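Local coordinates for peroxisomal fatty acid beta-oxidation multifunctional protein MFP2 (Arabidopsis thaliana, PDB 2WTB) that catalyses steps of peroxisomal fatty acid beta-oxidation during seed germination, hydrating long-chain enoyl-CoAs and oxidising 3-hydroxyacyl-CoAs of varied chain length with NAD, at residues Y43-K53 / L97-S105; L120-I128 / I204-S214. All coordinates share one frame; numbering follows the deposited sequence.

Contact 1: Y43-K53 / L97-S105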
ATOM      1  N   TYR A  43      -6.276  36.645   6.985  1.00 63.45           N
ATOM      2  CA  TYR A  43      -6.882  37.324   5.846  1.00 62.84           C
ATOM      3  C   TYR A  43      -7.791  38.476   6.257  1.00 63.38           C
ATOM      4  O   TYR A  43      -7.758  39.549   5.653  1.00 61.68           O
ATOM      5  CB  TYR A  43      -7.622  36.328   4.944  1.00 46.59           C
ATOM      6  CG  TYR A  43      -6.746  35.779   3.839  1.00 55.93           C
ATOM      7  CD1 TYR A  43      -6.674  36.414   2.605  1.00 58.69           C
ATOM      8  CD2 TYR A  43      -5.974  34.642   4.033  1.00 58.20           C
ATOM      9  CE1 TYR A  43      -5.868  35.928   1.592  1.00 54.46           C
ATOM     10  CE2 TYR A  43      -5.164  34.148   3.025  1.00 62.70           C
ATOM     11  CZ  TYR A  43      -5.116  34.796   1.806  1.00 57.01           C
ATOM     12  OH  TYR A  43      -4.312  34.312   0.800  1.00 50.59           O
ATOM     13  N   GLU A  44      -8.593  38.258   7.291  1.00 65.40           N
ATOM     14  CA  GLU A  44      -9.499  39.294   7.765  1.00 69.95           C
ATOM     15  C   GLU A  44      -8.715  40.525   8.197  1.00 70.31           C
ATOM     16  O   GLU A  44      -9.193  41.651   8.076  1.00 79.53           O
ATOM     17  CB  GLU A  44     -10.370  38.770   8.906  1.00 65.23           C
ATOM     18  CG  GLU A  44     -11.303  37.651   8.481  1.00 66.30           C
ATOM     19  CD  GLU A  44     -12.158  37.140   9.618  1.00 82.11           C
ATOM     20  OE1 GLU A  44     -11.966  37.603  10.763  1.00 92.29           O
ATOM     21  OE2 GLU A  44     -13.022  36.272   9.365  1.00 81.40           O
ATOM     22  N   GLU A  45      -7.501  40.302   8.690  1.00 60.11           N
ATOM     23  CA  GLU A  45      -6.625  41.398   9.082  1.00 66.69           C
ATOM     24  C   GLU A  45      -5.982  42.052   7.865  1.00 67.16           C
ATOM     25  O   GLU A  45      -5.992  43.276   7.729  1.00 75.41           O
ATOM     26  CB  GLU A  45      -5.540  40.906  10.045  1.00 72.20           C
ATOM     27  CG  GLU A  45      -4.418  41.910  10.271  1.00 72.99           C
ATOM     28  CD  GLU A  45      -3.385  41.425  11.272  1.00 74.47           C
ATOM     29  OE1 GLU A  45      -3.598  40.355  11.882  1.00 69.90           O
ATOM     30  OE2 GLU A  45      -2.359  42.118  11.451  1.00 72.39           O
ATOM     31  N   ALA A  46      -5.424  41.230   6.982  1.00 60.07           N
ATOM     32  CA  ALA A  46      -4.718  41.729   5.806  1.00 60.58           C
ATOM     33  C   ALA A  46      -5.626  42.566   4.913  1.00 61.00           C
ATOM     34  O   ALA A  46      -5.186  43.538   4.299  1.00 51.38           O
ATOM     35  CB  ALA A  46      -4.113  40.575   5.019  1.00 53.10           C
ATOM     36  N   LEU A  47      -6.897  42.187   4.843  1.00 62.44           N
ATOM     37  CA  LEU A  47      -7.843  42.879   3.976  1.00 68.17           C
ATOM     38  C   LEU A  47      -8.425  44.113   4.662  1.00 79.49           C
ATOM     39  O   LEU A  47      -9.252  44.823   4.090  1.00 89.36           O
ATOM     40  CB  LEU A  47      -8.955  41.928   3.526  1.00 51.61           C
ATOM     41  CG  LEU A  47      -8.474  40.664   2.807  1.00 49.12           C
ATOM     42  CD1 LEU A  47      -9.594  39.641   2.667  1.00 51.54           C
ATOM     43  CD2 LEU A  47      -7.878  41.008   1.448  1.00 44.37           C
ATOM     44  N   SER A  48      -7.981  44.368   5.889  1.00 74.49           N
ATOM     45  CA  SER A  48      -8.430  45.535   6.640  1.00 75.56           C
ATOM     46  C   SER A  48      -7.287  46.516   6.867  1.00 76.34           C
ATOM     47  O   SER A  48      -7.511  47.702   7.107  1.00 83.84           O
ATOM     48  CB  SER A  48      -9.029  45.113   7.981  1.00 79.72           C
ATOM     49  OG  SER A  48     -10.133  44.247   7.790  1.00 93.86           O
ATOM     50  N   ARG A  49      -6.058  46.015   6.790  1.00 63.01           N
ATOM     51  CA  ARG A  49      -4.879  46.846   6.997  1.00 65.07           C
ATOM     52  C   ARG A  49      -4.537  47.655   5.749  1.00 68.91           C
ATOM     53  O   ARG A  49      -4.379  47.103   4.662  1.00 67.18           O
ATOM     54  CB  ARG A  49      -3.685  45.990   7.424  1.00 64.74           C
ATOM     55  CG  ARG A  49      -3.793  45.448   8.841  1.00 66.91           C
ATOM     56  CD  ARG A  49      -2.577  44.626   9.224  1.00 59.11           C
ATOM     57  NE  ARG A  49      -1.330  45.359   9.027  1.00 57.26           N
ATOM     58  CZ  ARG A  49      -0.150  44.956   9.483  1.00 63.75           C
ATOM     59  NH1 ARG A  49      -0.055  43.826  10.170  1.00 69.86           N
ATOM     60  NH2 ARG A  49       0.934  45.681   9.257  1.00 66.40           N
ATOM     61  N   ASN A  50      -4.424  48.968   5.918  1.00 82.60           N
ATOM     62  CA  ASN A  50      -4.106  49.859   4.808  1.00 85.02           C
ATOM     63  C   ASN A  50      -2.696  49.643   4.278  1.00 76.90           C
ATOM     64  O   ASN A  50      -2.421  49.889   3.103  1.00 79.04           O
ATOM     65  CB  ASN A  50      -4.290  51.317   5.229  1.00 92.18           C
ATOM     66  CG  ASN A  50      -5.730  51.648   5.552  1.00104.55           C
ATOM     67  OD1 ASN A  50      -6.653  51.132   4.921  1.00105.34           O
ATOM     68  ND2 ASN A  50      -5.932  52.516   6.537  1.00115.51           N
ATOM     69  N   ASP A  51      -1.806  49.181   5.151  1.00 68.52           N
ATOM     70  CA  ASP A  51      -0.410  48.959   4.782  1.00 67.74           C
ATOM     71  C   ASP A  51      -0.216  47.660   4.002  1.00 63.15           C
ATOM     72  O   ASP A  51       0.874  47.389   3.500  1.00 64.73           O
ATOM     73  CB  ASP A  51       0.486  48.975   6.024  1.00 61.24           C
ATOM     74  CG  ASP A  51      -0.019  48.059   7.118  1.00 70.09           C
ATOM     75  OD1 ASP A  51      -0.974  47.295   6.869  1.00 77.73           O
ATOM     76  OD2 ASP A  51       0.538  48.103   8.233  1.00 82.08           O
ATOM     77  N   VAL A  52      -1.273  46.862   3.906  1.00 53.96           N
ATOM     78  CA  VAL A  52      -1.222  45.616   3.148  1.00 57.52           C
ATOM     79  C   VAL A  52      -1.790  45.805   1.743  1.00 63.01           C
ATOM     80  O   VAL A  52      -2.869  46.373   1.573  1.00 70.96           O
ATOM     81  CB  VAL A  52      -1.987  44.494   3.869  1.00 54.75           C
ATOM     82  CG1 VAL A  52      -1.992  43.227   3.030  1.00 52.04           C
ATOM     83  CG2 VAL A  52      -1.374  44.237   5.234  1.00 53.02           C
ATOM     84  N   LYS A  53      -1.056  45.332   0.740  1.00 61.97           N
ATOM     85  CA  LYS A  53      -1.475  45.464  -0.654  1.00 56.26           C
ATOM     86  C   LYS A  53      -1.887  44.120  -1.245  1.00 57.52           C
ATOM     87  O   LYS A  53      -2.830  44.036  -2.030  1.00 61.98           O
ATOM     88  CB  LYS A  53      -0.350  46.066  -1.499  1.00 49.05           C
ATOM     89  CG  LYS A  53       0.046  47.480  -1.115  1.00 55.94           C
ATOM     90  CD  LYS A  53       1.099  48.021  -2.071  1.00 56.47           C
ATOM     91  CE  LYS A  53       1.505  49.439  -1.715  1.00 55.67           C
ATOM     92  NZ  LYS A  53       2.560  49.939  -2.638  1.00 61.64           N
ATOM     93  N   LEU A  97     -13.755  34.453   0.959  1.00 68.08           N
ATOM     94  CA  LEU A  97     -12.825  35.285   1.712  1.00 60.87           C
ATOM     95  C   LEU A  97     -11.510  35.481   0.967  1.00 62.72           C
ATOM     96  O   LEU A  97     -11.050  36.609   0.786  1.00 62.34           O
ATOM     97  CB  LEU A  97     -12.557  34.677   3.091  1.00 55.90           C
ATOM     98  CG  LEU A  97     -11.556  35.412   3.986  1.00 59.39           C
ATOM     99  CD1 LEU A  97     -12.015  36.837   4.252  1.00 62.58           C
ATOM    100  CD2 LEU A  97     -11.357  34.664   5.293  1.00 63.74           C
ATOM    101  N   LEU A  98     -10.915  34.378   0.528  1.00 59.96           N
ATOM    102  CA  LEU A  98      -9.580  34.410  -0.058  1.00 52.90           C
ATOM    103  C   LEU A  98      -9.588  34.739  -1.550  1.00 54.76           C
ATOM    104  O   LEU A  98      -9.071  35.773  -1.968  1.00 55.68           O
ATOM    105  CB  LEU A  98      -8.857  33.081   0.198  1.00 46.68           C
ATOM    106  CG  LEU A  98      -7.362  33.000  -0.135  1.00 50.86           C
ATOM    107  CD1 LEU A  98      -6.684  31.902   0.678  1.00 46.42           C
ATOM    108  CD2 LEU A  98      -7.132  32.786  -1.624  1.00 41.62           C
ATOM    109  N   GLU A  99     -10.174  33.853  -2.348  1.00 49.04           N
ATOM    110  CA  GLU A  99     -10.105  33.984  -3.798  1.00 48.35           C
ATOM    111  C   GLU A  99     -10.855  35.206  -4.325  1.00 53.57           C
ATOM    112  O   GLU A  99     -10.429  35.827  -5.298  1.00 50.09           O
ATOM    113  CB  GLU A  99     -10.623  32.715  -4.474  1.00 41.71           C
ATOM    114  CG  GLU A  99     -10.382  32.672  -5.977  1.00 35.45           C
ATOM    115  CD  GLU A  99     -11.017  31.457  -6.623  1.00 59.02           C
ATOM    116  OE1 GLU A  99     -12.219  31.210  -6.374  1.00 53.95           O
ATOM    117  OE2 GLU A  99     -10.314  30.749  -7.376  1.00 52.96           O
ATOM    118  N   ALA A 100     -11.967  35.545  -3.679  1.00 50.10           N
ATOM    119  CA  ALA A 100     -12.799  36.661  -4.120  1.00 49.37           C
ATOM    120  C   ALA A 100     -12.474  37.959  -3.383  1.00 52.25           C
ATOM    121  O   ALA A 100     -13.288  38.882  -3.351  1.00 64.92           O
ATOM    122  CB  ALA A 100     -14.279  36.316  -3.965  1.00 42.13           C
ATOM    123  N   ALA A 101     -11.285  38.024  -2.794  1.00 55.00           N
ATOM    124  CA  ALA A 101     -10.856  39.220  -2.076  1.00 52.04           C
ATOM    125  C   ALA A 101     -10.418  40.314  -3.042  1.00 54.65           C
ATOM    126  O   ALA A 101     -10.083  40.038  -4.195  1.00 55.43           O
ATOM    127  CB  ALA A 101      -9.729  38.885  -1.110  1.00 37.97           C
ATOM    128  N   ARG A 102     -10.425  41.555  -2.568  1.00 58.15           N
ATOM    129  CA  ARG A 102      -9.960  42.675  -3.378  1.00 69.16           C
ATOM    130  C   ARG A 102      -8.461  42.907  -3.207  1.00 63.40           C
ATOM    131  O   ARG A 102      -7.954  43.997  -3.467  1.00 67.04           O
ATOM    132  CB  ARG A 102     -10.758  43.944  -3.074  1.00 87.28           C
ATOM    133  CG  ARG A 102     -12.007  44.090  -3.937  1.00103.42           C
ATOM    134  CD  ARG A 102     -12.859  45.281  -3.522  1.00112.39           C
ATOM    135  NE  ARG A 102     -13.622  45.012  -2.308  1.00117.89           N
ATOM    136  CZ  ARG A 102     -14.585  45.799  -1.841  1.00123.19           C
ATOM    137  NH1 ARG A 102     -14.908  46.910  -2.490  1.00122.26           N
ATOM    138  NH2 ARG A 102     -15.228  45.475  -0.728  1.00128.09           N
ATOM    139  N   LYS A 103      -7.763  41.866  -2.764  1.00 54.77           N
ATOM    140  CA  LYS A 103      -6.309  41.863  -2.713  1.00 52.19           C
ATOM    141  C   LYS A 103      -5.802  40.503  -3.172  1.00 58.71           C
ATOM    142  O   LYS A 103      -6.262  39.470  -2.682  1.00 59.33           O
ATOM    143  CB  LYS A 103      -5.808  42.172  -1.303  1.00 49.28           C
ATOM    144  CG  LYS A 103      -6.006  43.618  -0.886  1.00 50.37           C
ATOM    145  CD  LYS A 103      -5.528  43.861   0.535  1.00 51.11           C
ATOM    146  CE  LYS A 103      -5.731  45.317   0.930  1.00 52.17           C
ATOM    147  NZ  LYS A 103      -5.389  45.559   2.356  1.00 57.78           N
ATOM    148  N   PRO A 104      -4.848  40.500  -4.116  1.00 61.14           N
ATOM    149  CA  PRO A 104      -4.379  39.270  -4.761  1.00 48.48           C
ATOM    150  C   PRO A 104      -3.555  38.403  -3.815  1.00 45.48           C
ATOM    151  O   PRO A 104      -2.828  38.925  -2.973  1.00 48.82           O
ATOM    152  CB  PRO A 104      -3.486  39.783  -5.901  1.00 47.23           C
ATOM    153  CG  PRO A 104      -3.659  41.278  -5.929  1.00 59.30           C
ATOM    154  CD  PRO A 104      -4.083  41.674  -4.560  1.00 62.73           C
ATOM    155  N   SER A 105      -3.683  37.089  -3.959  1.00 39.73           N
ATOM    156  CA  SER A 105      -2.877  36.144  -3.200  1.00 35.63           C
ATOM    157  C   SER A 105      -1.994  35.369  -4.164  1.00 45.43           C
ATOM    158  O   SER A 105      -2.410  35.052  -5.281  1.00 49.42           O
ATOM    159  CB  SER A 105      -3.765  35.169  -2.425  1.00 30.82           C
ATOM    160  OG  SER A 105      -4.514  35.834  -1.427  1.00 74.78           O
TER
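Lys103 reaches across to Ala46 and Val52, and its ammonium sits among main-chain oxygens. NZ donates to Ala46 O at 2.8 Å, in the carbonyl plane with a C=O...N angle of 152°, and to Val52 O, also at 2.8 Å, this time from well above the carbonyl plane. Arg49 O lies 3.0 Å from the same NZ. The chain is fully extended beyond CG, which is what carries the nitrogen that far, and its aliphatic part is lined by Leu47, whose CD2 sits 3.6 Å from Lys103 CB as the two side chains run past each other in opposite directions. Leu47 also packs on Ala101 and Leu97. At the other end, Tyr43 lays one ring face against Leu98, with CZ 3.5 Å from Leu98 CG, while its hydroxyl hydrogen-bonds Ser105 OG at 2.7 Å, the serine oxygen lying near the ring plane at the edge. Further out, Arg49 holds Asp51 side-on with NE and NH2 and reaches Glu45 with NH1, a salt-bridge network across the Arg49-Val52 beta turn that probably helps hold its shape. Ile55 and Ile57 of strand 54-59 touch the Tyr43 ring. Putting a methionine in place of Lys103 would probably leave Ala46 O and Val52 O without their shared donor and the helix end less firmly tied to the turn. Ala46 closes helix 33-46, so a positive charge at its carbonyl probably interacts favourably with the negative end of the helix dipole, while the Tyr43-Ser105 bond settles two buried hydroxyls.

Contact 2: L120-I128 / I204-S214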
ATOM      1  N   LEU A 120      -5.736  24.713  -1.653  1.00 47.90           N
ATOM      2  CA  LEU A 120      -5.492  26.053  -1.129  1.00 49.60           C
ATOM      3  C   LEU A 120      -4.670  26.888  -2.112  1.00 52.17           C
ATOM      4  O   LEU A 120      -4.919  28.083  -2.295  1.00 40.01           O
ATOM      5  CB  LEU A 120      -4.777  25.972   0.221  1.00 49.23           C
ATOM      6  CG  LEU A 120      -4.369  27.295   0.873  1.00 43.08           C
ATOM      7  CD1 LEU A 120      -5.567  28.229   1.016  1.00 35.10           C
ATOM      8  CD2 LEU A 120      -3.724  27.035   2.223  1.00 42.89           C
ATOM      9  N   ALA A 121      -3.690  26.251  -2.744  1.00 52.37           N
ATOM     10  CA  ALA A 121      -2.842  26.933  -3.715  1.00 61.53           C
ATOM     11  C   ALA A 121      -3.619  27.298  -4.989  1.00 46.60           C
ATOM     12  O   ALA A 121      -3.425  28.375  -5.555  1.00 33.38           O
ATOM     13  CB  ALA A 121      -1.608  26.083  -4.042  1.00 33.07           C
ATOM     14  N   MET A 122      -4.502  26.406  -5.429  1.00 40.08           N
ATOM     15  CA  MET A 122      -5.336  26.675  -6.601  1.00 40.30           C
ATOM     16  C   MET A 122      -6.298  27.834  -6.349  1.00 49.29           C
ATOM     17  O   MET A 122      -6.733  28.503  -7.285  1.00 54.10           O
ATOM     18  CB  MET A 122      -6.117  25.427  -7.014  1.00 36.89           C
ATOM     19  CG  MET A 122      -5.288  24.378  -7.733  1.00 40.51           C
ATOM     20  SD  MET A 122      -6.174  22.817  -7.911  1.00 44.26           S
ATOM     21  CE  MET A 122      -4.933  21.818  -8.723  1.00107.47           C
ATOM     22  N   ALA A 123      -6.623  28.063  -5.081  1.00 53.08           N
ATOM     23  CA  ALA A 123      -7.494  29.168  -4.693  1.00 45.13           C
ATOM     24  C   ALA A 123      -6.786  30.500  -4.875  1.00 51.91           C
ATOM     25  O   ALA A 123      -7.424  31.517  -5.144  1.00 52.54           O
ATOM     26  CB  ALA A 123      -7.936  29.011  -3.253  1.00 46.12           C
ATOM     27  N   CYS A 124      -5.465  30.491  -4.713  1.00 48.66           N
ATOM     28  CA  CYS A 124      -4.661  31.688  -4.919  1.00 48.89           C
ATOM     29  C   CYS A 124      -4.704  32.101  -6.381  1.00 51.34           C
ATOM     30  O   CYS A 124      -5.096  31.318  -7.242  1.00 37.37           O
ATOM     31  CB  CYS A 124      -3.215  31.457  -4.479  1.00 44.07           C
ATOM     32  SG  CYS A 124      -3.034  31.223  -2.703  1.00 52.00           S
ATOM     33  N   HIS A 125      -4.279  33.329  -6.657  1.00 46.66           N
ATOM     34  CA  HIS A 125      -4.422  33.903  -7.989  1.00 40.10           C
ATOM     35  C   HIS A 125      -3.250  33.616  -8.927  1.00 43.77           C
ATOM     36  O   HIS A 125      -3.335  33.850 -10.138  1.00 44.06           O
ATOM     37  CB  HIS A 125      -4.696  35.401  -7.869  1.00 31.04           C
ATOM     38  CG  HIS A 125      -5.913  35.711  -7.056  1.00 45.53           C
ATOM     39  ND1 HIS A 125      -5.846  36.224  -5.779  1.00 55.27           N
ATOM     40  CD2 HIS A 125      -7.229  35.547  -7.329  1.00 43.35           C
ATOM     41  CE1 HIS A 125      -7.070  36.381  -5.306  1.00 59.33           C
ATOM     42  NE2 HIS A 125      -7.926  35.977  -6.226  1.00 63.28           N
ATOM     43  N   ALA A 126      -2.164  33.096  -8.361  1.00 41.83           N
ATOM     44  CA  ALA A 126      -1.004  32.669  -9.139  1.00 41.42           C
ATOM     45  C   ALA A 126      -0.187  31.677  -8.321  1.00 46.97           C
ATOM     46  O   ALA A 126      -0.332  31.609  -7.101  1.00 49.93           O
ATOM     47  CB  ALA A 126      -0.156  33.865  -9.536  1.00 32.81           C
ATOM     48  N   ARG A 127       0.672  30.908  -8.982  1.00 46.46           N
ATOM     49  CA  ARG A 127       1.455  29.892  -8.281  1.00 43.49           C
ATOM     50  C   ARG A 127       2.931  29.859  -8.667  1.00 47.59           C
ATOM     51  O   ARG A 127       3.280  29.659  -9.831  1.00 49.97           O
ATOM     52  CB  ARG A 127       0.824  28.511  -8.471  1.00 48.58           C
ATOM     53  CG  ARG A 127      -0.466  28.336  -7.699  1.00 42.55           C
ATOM     54  CD  ARG A 127      -1.499  27.569  -8.498  1.00 40.01           C
ATOM     55  NE  ARG A 127      -2.806  28.184  -8.327  1.00 50.66           N
ATOM     56  CZ  ARG A 127      -3.368  29.000  -9.209  1.00 48.62           C
ATOM     57  NH1 ARG A 127      -2.751  29.279 -10.349  1.00 38.81           N
ATOM     58  NH2 ARG A 127      -4.559  29.518  -8.963  1.00 70.89           N
ATOM     59  N   ILE A 128       3.791  30.054  -7.675  1.00 49.27           N
ATOM     60  CA  ILE A 128       5.228  29.907  -7.857  1.00 48.04           C
ATOM     61  C   ILE A 128       5.676  28.628  -7.165  1.00 45.64           C
ATOM     62  O   ILE A 128       5.260  28.352  -6.041  1.00 39.25           O
ATOM     63  CB  ILE A 128       6.001  31.096  -7.264  1.00 52.06           C
ATOM     64  CG1 ILE A 128       5.388  32.414  -7.735  1.00 48.22           C
ATOM     65  CG2 ILE A 128       7.471  31.014  -7.642  1.00 54.12           C
ATOM     66  CD1 ILE A 128       5.171  32.479  -9.229  1.00 41.44           C
ATOM     67  N   ILE A 204       0.366  41.951 -10.043  1.00 43.22           N
ATOM     68  CA  ILE A 204      -1.079  41.864 -10.211  1.00 42.38           C
ATOM     69  C   ILE A 204      -1.757  43.146  -9.740  1.00 48.46           C
ATOM     70  O   ILE A 204      -2.630  43.682 -10.418  1.00 56.64           O
ATOM     71  CB  ILE A 204      -1.661  40.665  -9.445  1.00 41.26           C
ATOM     72  CG1 ILE A 204      -1.104  39.352 -10.000  1.00 42.21           C
ATOM     73  CG2 ILE A 204      -3.180  40.676  -9.508  1.00 41.28           C
ATOM     74  CD1 ILE A 204      -1.532  38.126  -9.213  1.00 35.12           C
ATOM     75  N   VAL A 205      -1.347  43.632  -8.573  1.00 51.41           N
ATOM     76  CA  VAL A 205      -1.870  44.882  -8.038  1.00 44.86           C
ATOM     77  C   VAL A 205      -1.624  46.036  -9.006  1.00 53.08           C
ATOM     78  O   VAL A 205      -2.429  46.965  -9.097  1.00 65.38           O
ATOM     79  CB  VAL A 205      -1.228  45.221  -6.678  1.00 39.71           C
ATOM     80  CG1 VAL A 205      -1.460  46.679  -6.328  1.00 42.07           C
ATOM     81  CG2 VAL A 205      -1.771  44.309  -5.591  1.00 33.83           C
ATOM     82  N   GLY A 206      -0.514  45.964  -9.736  1.00 48.19           N
ATOM     83  CA  GLY A 206      -0.124  47.024 -10.647  1.00 42.57           C
ATOM     84  C   GLY A 206      -0.498  46.761 -12.092  1.00 47.32           C
ATOM     85  O   GLY A 206      -0.166  47.548 -12.980  1.00 55.37           O
ATOM     86  N   ARG A 207      -1.181  45.645 -12.328  1.00 40.18           N
ATOM     87  CA  ARG A 207      -1.692  45.318 -13.656  1.00 48.32           C
ATOM     88  C   ARG A 207      -0.594  44.964 -14.650  1.00 49.80           C
ATOM     89  O   ARG A 207      -0.807  45.024 -15.861  1.00 59.47           O
ATOM     90  CB  ARG A 207      -2.534  46.470 -14.207  1.00 55.06           C
ATOM     91  CG  ARG A 207      -3.742  46.818 -13.359  1.00 77.88           C
ATOM     92  CD  ARG A 207      -4.262  48.202 -13.697  1.00 96.34           C
ATOM     93  NE  ARG A 207      -3.244  49.229 -13.494  1.00106.81           N
ATOM     94  CZ  ARG A 207      -3.003  49.822 -12.328  1.00111.30           C
ATOM     95  NH1 ARG A 207      -3.710  49.491 -11.255  1.00107.70           N
ATOM     96  NH2 ARG A 207      -2.058  50.747 -12.236  1.00112.09           N
ATOM     97  N   ARG A 208       0.581  44.606 -14.147  1.00 52.22           N
ATOM     98  CA  ARG A 208       1.648  44.125 -15.015  1.00 56.90           C
ATOM     99  C   ARG A 208       1.386  42.658 -15.302  1.00 52.99           C
ATOM    100  O   ARG A 208       1.963  42.077 -16.219  1.00 56.35           O
ATOM    101  CB  ARG A 208       3.020  44.304 -14.362  1.00 62.99           C
ATOM    102  CG  ARG A 208       3.387  45.750 -14.067  1.00 58.52           C
ATOM    103  CD  ARG A 208       4.704  45.848 -13.306  1.00 55.47           C
ATOM    104  NE  ARG A 208       4.647  46.885 -12.278  1.00 48.39           N
ATOM    105  CZ  ARG A 208       4.497  46.642 -10.981  1.00 52.60           C
ATOM    106  NH1 ARG A 208       4.407  45.395 -10.543  1.00 60.35           N
ATOM    107  NH2 ARG A 208       4.446  47.645 -10.115  1.00 68.63           N
ATOM    108  N   LYS A 209       0.503  42.068 -14.504  1.00 47.62           N
ATOM    109  CA  LYS A 209       0.099  40.682 -14.692  1.00 51.39           C
ATOM    110  C   LYS A 209      -1.394  40.501 -14.425  1.00 55.67           C
ATOM    111  O   LYS A 209      -1.985  41.238 -13.631  1.00 47.26           O
ATOM    112  CB  LYS A 209       0.927  39.756 -13.801  1.00 47.74           C
ATOM    113  CG  LYS A 209       2.362  39.607 -14.266  1.00 55.30           C
ATOM    114  CD  LYS A 209       3.092  38.525 -13.497  1.00 67.24           C
ATOM    115  CE  LYS A 209       4.406  38.185 -14.174  1.00 70.43           C
ATOM    116  NZ  LYS A 209       4.181  37.776 -15.588  1.00 68.03           N
ATOM    117  N   PRO A 210      -2.005  39.514 -15.101  1.00 47.44           N
ATOM    118  CA  PRO A 210      -3.433  39.195 -15.029  1.00 42.77           C
ATOM    119  C   PRO A 210      -3.894  38.869 -13.614  1.00 50.35           C
ATOM    120  O   PRO A 210      -3.141  38.287 -12.836  1.00 54.11           O
ATOM    121  CB  PRO A 210      -3.551  37.941 -15.900  1.00 36.38           C
ATOM    122  CG  PRO A 210      -2.400  38.007 -16.822  1.00 40.49           C
ATOM    123  CD  PRO A 210      -1.293  38.627 -16.037  1.00 45.88           C
ATOM    124  N   TRP A 211      -5.128  39.242 -13.294  1.00 55.15           N
ATOM    125  CA  TRP A 211      -5.726  38.897 -12.011  1.00 48.09           C
ATOM    126  C   TRP A 211      -6.786  37.822 -12.225  1.00 43.75           C
ATOM    127  O   TRP A 211      -7.968  38.127 -12.360  1.00 48.13           O
ATOM    128  CB  TRP A 211      -6.354  40.130 -11.366  1.00 36.95           C
ATOM    129  CG  TRP A 211      -6.736  39.924  -9.932  1.00 49.18           C
ATOM    130  CD1 TRP A 211      -7.125  38.754  -9.348  1.00 46.97           C
ATOM    131  CD2 TRP A 211      -6.787  40.921  -8.904  1.00 49.19           C
ATOM    132  NE1 TRP A 211      -7.403  38.958  -8.020  1.00 48.22           N
ATOM    133  CE2 TRP A 211      -7.206  40.281  -7.723  1.00 48.40           C
ATOM    134  CE3 TRP A 211      -6.514  42.292  -8.869  1.00 55.33           C
ATOM    135  CZ2 TRP A 211      -7.361  40.964  -6.518  1.00 52.69           C
ATOM    136  CZ3 TRP A 211      -6.669  42.968  -7.671  1.00 58.04           C
ATOM    137  CH2 TRP A 211      -7.088  42.303  -6.512  1.00 56.72           C
ATOM    138  N   VAL A 212      -6.357  36.565 -12.246  1.00 46.14           N
ATOM    139  CA  VAL A 212      -7.236  35.457 -12.604  1.00 34.77           C
ATOM    140  C   VAL A 212      -7.830  34.707 -11.409  1.00 50.47           C
ATOM    141  O   VAL A 212      -7.120  34.361 -10.469  1.00 47.29           O
ATOM    142  CB  VAL A 212      -6.491  34.437 -13.487  1.00 40.01           C
ATOM    143  CG1 VAL A 212      -7.394  33.266 -13.833  1.00 53.70           C
ATOM    144  CG2 VAL A 212      -5.970  35.113 -14.744  1.00 44.35           C
ATOM    145  N   SER A 213      -9.136  34.460 -11.460  1.00 50.91           N
ATOM    146  CA  SER A 213      -9.794  33.559 -10.516  1.00 45.06           C
ATOM    147  C   SER A 213      -9.975  32.186 -11.152  1.00 49.39           C
ATOM    148  O   SER A 213     -10.687  32.041 -12.144  1.00 66.76           O
ATOM    149  CB  SER A 213     -11.152  34.109 -10.076  1.00 47.16           C
ATOM    150  OG  SER A 213     -11.007  35.090  -9.063  1.00 58.16           O
ATOM    151  N   SER A 214      -9.329  31.183 -10.570  1.00 43.51           N
ATOM    152  CA  SER A 214      -9.338  29.830 -11.111  1.00 43.43           C
ATOM    153  C   SER A 214     -10.741  29.226 -11.178  1.00 56.89           C
ATOM    154  O   SER A 214     -11.060  28.480 -12.104  1.00 64.12           O
ATOM    155  CB  SER A 214      -8.431  28.924 -10.276  1.00 47.60           C
ATOM    156  OG  SER A 214      -7.214  29.578  -9.957  1.00 50.76           O
TER
HETATM  157  O   HOH W   1      -5.979  31.848 -10.981  1.00 45.48           O
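His125 turns CG away from its own carbonyl carbon (chi1 -58°), and Trp211 swings CG opposite its backbone N (chi1 -168°); together these settings bring the indole edge onto the imidazole face. The pair is T-shaped, with planes at 73° and ring centroids 4.5 Å apart, and Trp211 NE1 stands over the centre of the His125 ring, 3.5 Å from His125 CD2. At the imidazole edge, in the ring plane, Val212 O comes within 3.4 Å of His125 CD2. Both ring nitrogens are engaged beyond this contact, NE2 with Glu99 O and ND1 with Ser105 N, and that fixes the ring's rotation. Ile204 CG2 lies over one face of the indole, while its CD1 reaches Ala126 CB.

A second, polar patch surrounds Met122 O, near the end of helix 116-123. Ser214 OG donates to it at 2.9 Å, nearly in line with the carbonyl bond, and Arg127 NH2, on a side chain bent at chi2 and chi3, donates from above the carbonyl plane. Arg127 NE takes Ala121 O in the same manner, at 2.8 Å. Water 1 donates to Val212 O and Ser214 OG within 204-214 and weakly to His125 O across the contact.

Chemically, then, the Ala121 and Met122 carbonyls receive side-chain donors, Arg127 at both and Ser214 at Met122 O, and the positive charge probably steadies that end of helix 116-123, which carries Glu119, the predicted nucleophile.

In the fold
Contact 1 closes before contact 2 opens along the chain, and both lie in the N-terminal enoyl-CoA hydratase/isomerase region, their centres 13 Å apart. They meet on the six-stranded sheet of this crotonase-type domain, where strand 105-109 lies between strands 54-59 and 126-129. Segment 97-105 is the piece that joins them: Ser105 O accepts from His125 N at 2.9 Å, and Glu99 CG packs on Ala123 O. Contact 1 joins the ends of helices 33-46 and 88-99 and the loops after them; contact 2 adds helix 116-123 and the end of helix 193-205. The side chains of Glu119 and Met122 are about 5 Å apart, so this layer probably helps to position the predicted active-site helix.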